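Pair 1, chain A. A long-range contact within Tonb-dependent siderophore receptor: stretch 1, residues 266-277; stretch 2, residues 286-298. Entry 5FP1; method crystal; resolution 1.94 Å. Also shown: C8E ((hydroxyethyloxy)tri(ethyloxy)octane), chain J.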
# COMPACT_ATOMS: atom_id res chain seq x y z
N LYS A 266 16.76 -5.10 -6.15
CA LYS A 266 16.87 -3.96 -7.03
C LYS A 266 15.54 -3.71 -7.73
O LYS A 266 15.01 -4.58 -8.43
CB LYS A 266 17.95 -4.24 -8.09
CG LYS A 266 19.35 -4.37 -7.50
CD LYS A 266 20.30 -5.08 -8.46
CE LYS A 266 21.71 -5.11 -7.90
NZ LYS A 266 22.69 -5.67 -8.87
N GLN A 267 14.97 -2.55 -7.49
CA GLN A 267 13.74 -2.15 -8.14
C GLN A 267 14.05 -0.99 -9.06
O GLN A 267 14.87 -0.12 -8.74
CB GLN A 267 12.70 -1.76 -7.08
CG GLN A 267 12.40 -2.88 -6.09
CD GLN A 267 11.20 -2.62 -5.21
OE1 GLN A 267 10.85 -1.48 -4.91
NE2 GLN A 267 10.55 -3.68 -4.80
N GLU A 268 13.31 -0.93 -10.14
CA GLU A 268 13.43 0.19 -11.07
C GLU A 268 12.08 0.49 -11.68
O GLU A 268 11.45 -0.37 -12.27
CB GLU A 268 14.44 -0.14 -12.18
CG GLU A 268 14.67 1.03 -13.12
CD GLU A 268 15.67 0.71 -14.24
OE1 GLU A 268 16.46 -0.25 -14.12
OE2 GLU A 268 15.67 1.43 -15.25
N ASN A 269 11.63 1.73 -11.50
CA ASN A 269 10.32 2.15 -11.94
C ASN A 269 10.39 3.44 -12.74
O ASN A 269 11.03 4.39 -12.31
CB ASN A 269 9.41 2.31 -10.75
CG ASN A 269 8.93 0.96 -10.23
OD1 ASN A 269 7.97 0.37 -10.74
ND2 ASN A 269 9.66 0.43 -9.27
N HIS A 270 9.68 3.43 -13.87
CA HIS A 270 9.53 4.60 -14.73
C HIS A 270 8.07 4.78 -14.98
O HIS A 270 7.36 3.80 -15.28
CB HIS A 270 10.19 4.35 -16.09
CG HIS A 270 11.65 4.05 -16.04
ND1 HIS A 270 12.61 4.98 -16.38
CD2 HIS A 270 12.32 2.91 -15.75
CE1 HIS A 270 13.81 4.43 -16.28
NE2 HIS A 270 13.66 3.18 -15.88
N ILE A 271 7.58 6.03 -14.89
CA ILE A 271 6.21 6.33 -15.29
C ILE A 271 6.21 7.62 -16.15
O ILE A 271 6.77 8.63 -15.73
CB ILE A 271 5.27 6.59 -14.08
CG1 ILE A 271 5.32 5.44 -13.06
CG2 ILE A 271 3.82 6.82 -14.56
CD1 ILE A 271 4.54 5.70 -11.78
N GLY A 272 5.57 7.55 -17.31
CA GLY A 272 5.42 8.70 -18.21
C GLY A 272 3.93 8.96 -18.40
O GLY A 272 3.17 8.04 -18.70
N THR A 273 3.51 10.21 -18.21
CA THR A 273 2.09 10.57 -18.28
C THR A 273 1.87 11.79 -19.18
O THR A 273 2.61 12.77 -19.08
CB THR A 273 1.55 10.88 -16.88
OG1 THR A 273 1.82 9.77 -16.01
CG2 THR A 273 0.08 11.12 -16.91
N ILE A 274 0.84 11.72 -20.02
CA ILE A 274 0.35 12.86 -20.77
C ILE A 274 -1.12 13.11 -20.45
O ILE A 274 -1.96 12.26 -20.74
CB ILE A 274 0.48 12.64 -22.29
CG1 ILE A 274 1.92 12.29 -22.67
CG2 ILE A 274 0.06 13.92 -23.02
CD1 ILE A 274 2.04 11.65 -24.03
N LYS A 275 -1.41 14.26 -19.87
CA LYS A 275 -2.77 14.61 -19.51
C LYS A 275 -3.20 15.86 -20.28
O LYS A 275 -2.55 16.90 -20.18
CB LYS A 275 -2.87 14.88 -18.04
CG LYS A 275 -4.26 15.24 -17.58
CD LYS A 275 -4.35 15.07 -16.09
CE LYS A 275 -5.12 16.18 -15.43
NZ LYS A 275 -4.52 16.45 -14.10
N LEU A 276 -4.28 15.72 -21.02
CA LEU A 276 -4.85 16.82 -21.83
C LEU A 276 -6.24 17.16 -21.28
O LEU A 276 -7.07 16.25 -21.06
CB LEU A 276 -5.00 16.39 -23.27
CG LEU A 276 -3.72 15.84 -23.89
CD1 LEU A 276 -3.97 15.23 -25.23
CD2 LEU A 276 -2.66 16.91 -23.94
N GLU A 277 -6.50 18.44 -21.08
CA GLU A 277 -7.79 18.89 -20.57
C GLU A 277 -8.35 20.00 -21.45
O GLU A 277 -7.59 20.88 -21.93
CB GLU A 277 -7.63 19.48 -19.19
CG GLU A 277 -6.80 18.68 -18.21
CD GLU A 277 -6.56 19.49 -16.97
OE1 GLU A 277 -7.56 19.78 -16.27
OE2 GLU A 277 -5.42 19.91 -16.73
N ILE A 286 -13.46 18.00 -20.44
CA ILE A 286 -13.09 16.69 -20.96
C ILE A 286 -11.59 16.50 -20.74
O ILE A 286 -10.79 17.42 -21.03
CB ILE A 286 -13.47 16.50 -22.44
CG1 ILE A 286 -13.12 15.10 -22.92
CG2 ILE A 286 -12.78 17.54 -23.34
CD1 ILE A 286 -14.03 14.00 -22.41
N THR A 287 -11.22 15.35 -20.19
CA THR A 287 -9.81 15.07 -19.83
C THR A 287 -9.42 13.72 -20.40
O THR A 287 -10.20 12.77 -20.31
CB THR A 287 -9.61 15.07 -18.30
OG1 THR A 287 -10.03 16.32 -17.75
CG2 THR A 287 -8.16 14.84 -17.93
N ASN A 288 -8.24 13.64 -21.02
CA ASN A 288 -7.65 12.38 -21.41
C ASN A 288 -6.30 12.24 -20.73
O ASN A 288 -5.47 13.15 -20.77
CB ASN A 288 -7.44 12.23 -22.93
CG ASN A 288 -6.99 10.83 -23.32
OD1 ASN A 288 -5.78 10.56 -23.52
ND2 ASN A 288 -7.91 9.91 -23.34
N THR A 289 -6.10 11.11 -20.08
CA THR A 289 -4.84 10.83 -19.42
C THR A 289 -4.28 9.53 -20.00
O THR A 289 -4.94 8.50 -20.02
CB THR A 289 -5.00 10.73 -17.90
OG1 THR A 289 -5.73 11.86 -17.40
CG2 THR A 289 -3.63 10.66 -17.19
N ALA A 290 -3.07 9.61 -20.53
CA ALA A 290 -2.37 8.44 -21.04
C ALA A 290 -1.15 8.22 -20.13
O ALA A 290 -0.42 9.17 -19.85
CB ALA A 290 -1.94 8.68 -22.49
N MET A 291 -0.97 6.99 -19.64
CA MET A 291 0.14 6.65 -18.71
C MET A 291 0.86 5.40 -19.19
O MET A 291 0.24 4.42 -19.54
CB MET A 291 -0.31 6.46 -17.25
CG MET A 291 0.70 5.65 -16.35
SD MET A 291 0.21 5.91 -14.63
CE MET A 291 0.98 4.51 -13.88
N TYR A 292 2.18 5.48 -19.20
CA TYR A 292 3.03 4.41 -19.64
C TYR A 292 3.90 4.07 -18.43
O TYR A 292 4.54 4.95 -17.86
CB TYR A 292 3.91 4.89 -20.80
CG TYR A 292 3.15 5.40 -22.04
CD1 TYR A 292 2.65 6.72 -22.09
CD2 TYR A 292 2.94 4.58 -23.15
CE1 TYR A 292 1.96 7.17 -23.20
CE2 TYR A 292 2.25 5.03 -24.26
CZ TYR A 292 1.77 6.33 -24.27
OH TYR A 292 1.09 6.77 -25.37
N ALA A 293 3.92 2.81 -18.00
CA ALA A 293 4.71 2.46 -16.82
C ALA A 293 5.61 1.28 -17.10
O ALA A 293 5.21 0.33 -17.76
CB ALA A 293 3.82 2.15 -15.62
N LYS A 294 6.82 1.34 -16.59
CA LYS A 294 7.74 0.21 -16.69
C LYS A 294 8.20 -0.08 -15.27
O LYS A 294 8.56 0.83 -14.52
CB LYS A 294 8.94 0.57 -17.58
CG LYS A 294 10.04 -0.49 -17.54
CD LYS A 294 10.42 -0.96 -18.92
CE LYS A 294 11.43 -2.09 -18.88
NZ LYS A 294 10.98 -3.14 -19.83
N SER A 295 8.13 -1.34 -14.86
CA SER A 295 8.43 -1.69 -13.48
C SER A 295 9.23 -2.99 -13.44
O SER A 295 8.77 -4.03 -13.95
CB SER A 295 7.12 -1.85 -12.69
OG SER A 295 7.38 -2.08 -11.30
N LYS A 296 10.41 -2.92 -12.83
CA LYS A 296 11.28 -4.08 -12.67
C LYS A 296 11.55 -4.37 -11.21
O LYS A 296 11.65 -3.47 -10.40
CB LYS A 296 12.62 -3.84 -13.40
CG LYS A 296 12.40 -3.54 -14.87
CD LYS A 296 13.70 -3.25 -15.63
CE LYS A 296 14.55 -4.49 -15.73
NZ LYS A 296 15.41 -4.47 -16.95
N ASN A 297 11.67 -5.66 -10.89
CA ASN A 297 11.96 -6.10 -9.55
C ASN A 297 12.85 -7.32 -9.67
O ASN A 297 12.57 -8.24 -10.46
CB ASN A 297 10.62 -6.43 -8.85
CG ASN A 297 10.73 -6.57 -7.34
OD1 ASN A 297 11.72 -6.18 -6.68
ND2 ASN A 297 9.65 -7.12 -6.76
N ASP A 298 13.93 -7.34 -8.91
CA ASP A 298 14.92 -8.40 -9.00
C ASP A 298 15.43 -8.61 -7.58
O ASP A 298 16.03 -7.70 -7.01
CB ASP A 298 16.06 -7.95 -9.94
CG ASP A 298 17.08 -9.03 -10.21
OD1 ASP A 298 16.91 -10.18 -9.80
OD2 ASP A 298 18.09 -8.71 -10.86
C1 C8E J . 2.04 -4.03 -23.48
C2 C8E J . 1.69 -2.73 -22.79
C3 C8E J . 2.76 -1.66 -23.03
C4 C8E J . 2.44 -0.82 -24.26
C5 C8E J . 3.54 0.20 -24.57
C6 C8E J . 3.78 1.10 -23.37
C7 C8E J . 4.83 0.52 -22.42
C8 C8E J . 5.46 1.61 -21.56
O9 C8E J . 6.87 1.41 -21.54
C10 C8E J . 7.56 2.20 -20.56
C11 C8E J . 7.06 3.64 -20.49
O12 C8E J . 7.96 4.46 -19.72
O HOH W 1 9.62 -2.49 -8.41
O HOH W 2 6.32 1.97 -12.41
O HOH W 3 -3.45 12.28 -23.21
O HOH W 4 -9.13 17.56 -15.78

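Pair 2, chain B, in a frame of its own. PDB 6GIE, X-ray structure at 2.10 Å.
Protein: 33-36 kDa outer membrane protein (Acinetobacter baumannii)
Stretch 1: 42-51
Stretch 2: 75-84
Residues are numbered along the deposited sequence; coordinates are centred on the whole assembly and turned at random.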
# COMPACT_ATOMS: atom_id res chain seq x y z
N ASN B 42 -10.25 9.35 16.93
CA ASN B 42 -11.55 9.01 16.37
C ASN B 42 -11.64 9.33 14.87
O ASN B 42 -11.99 8.46 14.09
CB ASN B 42 -12.68 9.69 17.14
CG ASN B 42 -12.81 9.17 18.56
OD1 ASN B 42 -13.91 8.85 19.04
ND2 ASN B 42 -11.66 9.05 19.23
N PHE B 43 -11.31 10.55 14.46
CA PHE B 43 -11.25 10.90 13.02
C PHE B 43 -9.84 10.87 12.42
O PHE B 43 -8.89 11.30 13.06
CB PHE B 43 -11.80 12.29 12.78
CG PHE B 43 -13.13 12.55 13.45
CD1 PHE B 43 -14.31 12.17 12.83
CD2 PHE B 43 -13.19 13.19 14.68
CE1 PHE B 43 -15.54 12.43 13.45
CE2 PHE B 43 -14.41 13.43 15.31
CZ PHE B 43 -15.58 13.05 14.68
N THR B 44 -9.74 10.41 11.18
CA THR B 44 -8.49 10.31 10.44
C THR B 44 -8.72 10.76 9.01
O THR B 44 -9.74 10.45 8.42
CB THR B 44 -7.94 8.86 10.44
OG1 THR B 44 -7.75 8.43 11.79
CG2 THR B 44 -6.61 8.76 9.73
N GLY B 45 -7.76 11.52 8.47
CA GLY B 45 -7.74 11.87 7.04
C GLY B 45 -6.33 11.75 6.45
O GLY B 45 -5.35 12.05 7.13
N THR B 46 -6.25 11.30 5.20
CA THR B 46 -5.00 11.14 4.45
C THR B 46 -5.23 11.59 3.03
O THR B 46 -6.22 11.22 2.40
CB THR B 46 -4.52 9.71 4.43
OG1 THR B 46 -4.45 9.25 5.76
CG2 THR B 46 -3.10 9.59 3.79
N ALA B 47 -4.34 12.47 2.57
CA ALA B 47 -4.20 12.91 1.20
C ALA B 47 -2.75 12.54 0.79
O ALA B 47 -1.82 12.69 1.59
CB ALA B 47 -4.43 14.40 1.12
N GLN B 48 -2.57 12.04 -0.42
CA GLN B 48 -1.27 11.75 -0.95
C GLN B 48 -1.23 11.96 -2.42
O GLN B 48 -2.24 11.82 -3.14
CB GLN B 48 -0.69 10.34 -0.57
CG GLN B 48 -1.48 9.16 -0.94
CD GLN B 48 -0.89 7.78 -0.49
OE1 GLN B 48 0.31 7.52 -0.52
NE2 GLN B 48 -1.79 6.88 -0.17
N GLY B 49 -0.03 12.33 -2.85
CA GLY B 49 0.20 12.61 -4.26
C GLY B 49 1.34 11.77 -4.76
O GLY B 49 2.33 11.67 -4.09
N THR B 50 1.20 11.19 -5.93
CA THR B 50 2.28 10.46 -6.54
C THR B 50 2.68 10.92 -7.97
O THR B 50 1.85 11.11 -8.85
CB THR B 50 1.97 8.93 -6.47
OG1 THR B 50 1.64 8.63 -5.13
CG2 THR B 50 3.22 8.13 -6.83
N TYR B 51 3.96 11.06 -8.18
CA TYR B 51 4.49 11.34 -9.51
C TYR B 51 5.33 10.16 -10.02
O TYR B 51 6.35 9.83 -9.47
CB TYR B 51 5.35 12.59 -9.47
CG TYR B 51 6.05 12.85 -10.79
CD1 TYR B 51 5.33 13.13 -11.91
CD2 TYR B 51 7.44 12.80 -10.90
CE1 TYR B 51 5.93 13.36 -13.12
CE2 TYR B 51 8.05 13.04 -12.13
CZ TYR B 51 7.27 13.30 -13.24
OH TYR B 51 7.80 13.56 -14.48
N VAL B 75 8.06 9.20 -6.87
CA VAL B 75 8.12 9.79 -5.59
C VAL B 75 6.72 10.20 -5.24
O VAL B 75 5.91 10.55 -6.13
CB VAL B 75 8.99 11.06 -5.59
CG1 VAL B 75 8.47 12.11 -6.57
CG2 VAL B 75 9.04 11.70 -4.20
N SER B 76 6.50 10.26 -3.93
CA SER B 76 5.23 10.40 -3.35
C SER B 76 5.32 11.31 -2.16
O SER B 76 6.33 11.32 -1.47
CB SER B 76 4.74 9.01 -2.93
OG SER B 76 3.37 9.09 -2.93
N VAL B 77 4.27 12.12 -1.92
CA VAL B 77 4.19 12.87 -0.72
C VAL B 77 2.84 12.61 -0.06
O VAL B 77 1.87 12.30 -0.74
CB VAL B 77 4.38 14.36 -1.01
CG1 VAL B 77 5.86 14.63 -1.47
CG2 VAL B 77 3.32 14.87 -2.00
N ALA B 78 2.76 12.72 1.26
CA ALA B 78 1.52 12.48 1.94
C ALA B 78 1.39 13.37 3.15
O ALA B 78 2.38 13.83 3.69
CB ALA B 78 1.38 10.95 2.33
N TYR B 79 0.15 13.58 3.55
CA TYR B 79 -0.23 14.22 4.79
C TYR B 79 -1.32 13.39 5.52
O TYR B 79 -2.25 12.86 4.88
CB TYR B 79 -0.75 15.64 4.49
CG TYR B 79 -1.40 16.33 5.64
CD1 TYR B 79 -0.70 16.57 6.82
CD2 TYR B 79 -2.73 16.77 5.55
CE1 TYR B 79 -1.30 17.25 7.88
CE2 TYR B 79 -3.34 17.42 6.61
CZ TYR B 79 -2.62 17.66 7.77
OH TYR B 79 -3.20 18.33 8.82
N ASN B 80 -1.21 13.28 6.84
CA ASN B 80 -2.11 12.52 7.64
C ASN B 80 -2.50 13.30 8.88
O ASN B 80 -1.67 13.94 9.53
CB ASN B 80 -1.50 11.19 8.07
CG ASN B 80 -2.45 10.41 8.99
OD1 ASN B 80 -2.32 10.43 10.23
ND2 ASN B 80 -3.47 9.77 8.39
N TYR B 81 -3.78 13.17 9.24
CA TYR B 81 -4.38 13.95 10.30
C TYR B 81 -5.13 12.98 11.24
O TYR B 81 -5.84 12.07 10.77
CB TYR B 81 -5.35 14.94 9.62
CG TYR B 81 -6.22 15.74 10.51
CD1 TYR B 81 -5.67 16.59 11.47
CD2 TYR B 81 -7.60 15.70 10.37
CE1 TYR B 81 -6.47 17.36 12.31
CE2 TYR B 81 -8.42 16.48 11.20
CZ TYR B 81 -7.84 17.30 12.16
OH TYR B 81 -8.61 18.07 12.98
N ILE B 82 -4.96 13.17 12.55
CA ILE B 82 -5.71 12.40 13.51
C ILE B 82 -6.22 13.32 14.57
O ILE B 82 -5.42 13.98 15.21
CB ILE B 82 -4.89 11.30 14.19
CG1 ILE B 82 -4.32 10.35 13.16
CG2 ILE B 82 -5.76 10.50 15.17
CD1 ILE B 82 -3.42 9.32 13.78
N LYS B 83 -7.54 13.30 14.76
CA LYS B 83 -8.27 14.18 15.69
C LYS B 83 -9.01 13.39 16.79
O LYS B 83 -9.95 12.63 16.50
CB LYS B 83 -9.29 14.96 14.86
CG LYS B 83 -9.79 16.28 15.43
CD LYS B 83 -10.88 16.83 14.50
CE LYS B 83 -11.11 18.32 14.70
NZ LYS B 83 -11.55 18.62 16.09
N TYR B 84 -8.52 13.52 18.03
CA TYR B 84 -9.27 13.23 19.30
C TYR B 84 -8.59 12.11 20.07
O TYR B 84 -7.47 11.72 19.73
CB TYR B 84 -10.79 12.94 19.11
CG TYR B 84 -11.66 13.24 20.32
CD1 TYR B 84 -11.79 14.55 20.79
CD2 TYR B 84 -12.37 12.23 21.00
CE1 TYR B 84 -12.57 14.85 21.89
CE2 TYR B 84 -13.16 12.53 22.10
CZ TYR B 84 -13.25 13.85 22.55
OH TYR B 84 -14.02 14.20 23.65

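Pair 1 and pair 2 are each built from two neighbouring antiparallel β-strands. The N-to-C directions differ by 170° in pair 1 and 171° in pair 2, the strand axes approach to 4.7 and 4.6 Å, and the central backbones superpose with an RMSD of 0.3 Å. Hydrogen-bonded and non-hydrogen-bonded pairs alternate along both ladders. At the hydrogen-bonded pair His A270–Lys A294, His A270 N donates to Lys A294 O (2.9 Å) and Lys A294 N to His A270 O (2.8 Å); the matching pair in pair 2 joins Gly B45 N to Tyr B81 O (3.0 Å) and Tyr B81 N to Gly B45 O (2.9 Å). Because the backbone supplies these bonds, very different side chains can occupy equivalent places.

Side chains alternate between the two faces of each sheet. On the face bearing Asn A269, Ile A271 and Thr A273, matched by Thr B44, Thr B46 and Gln B48, facing residues meet at non-hydrogen-bonded pairs, where the CA atoms lie closer together. Ile A271 and Ala A293 pack as apolar neighbours, CG1 of the first 4.4 Å from CB of the second. A short alanine beside a branched isoleucine suits this close pairing, and Ile A271 CG2 also reaches Met A291 CE, at 3.7 Å. Pair 2 places Thr B46 and Asn B80 at the matching positions and joins them by a hydrogen bond, Asn B80 ND2 to Thr B46 OG1 (2.9 Å). Threonine keeps a β-branched shape like that of isoleucine but adds an acceptor, while the asparagine amide is long enough to reach it.

One pair along, the chemistry is exchanged. Ser A295 OG donates to Asn A269 OD1 across 2.6 Å, and water 2 donates to both Asn A269 OD1 (2.8 Å) and Lys A294 O (3.3 Å). The counterparts Thr B44 and Ile B82 make a looser contact, OG1 of Thr B44 lying 4.2 Å from CG1 of Ile B82. At the other end, Lys A275 lays its aliphatic CG 3.7 Å from Thr A289 OG1, whereas at the equivalent positions Thr B50 OG1 and Ser B76 OG lie 2.8 Å apart in a hydrogen bond, for which either could be the donor. Two short hydroxyl side chains suit this narrow spacing.

The other face tolerates wider variation. Tyr A292 and Tyr B79 coincide at CA to 0.3 Å, yet their side-chain centres lie 5.4 Å apart: chi1 is m in the first and t in the second. The edge of the Tyr A292 ring lies beside Gly A272 O, and CB of Tyr A292 is 3.4 Å from C11 of the bound C8E, a detergent with an apolar tail. Glycine recurs on this face, but at different positions: Gly A272 matches Ala B47, while Gly B45 and Gly B49 match His A270 and Ile A274. Each glycine has room for a CB, so the strand pairing itself does not demand its absence.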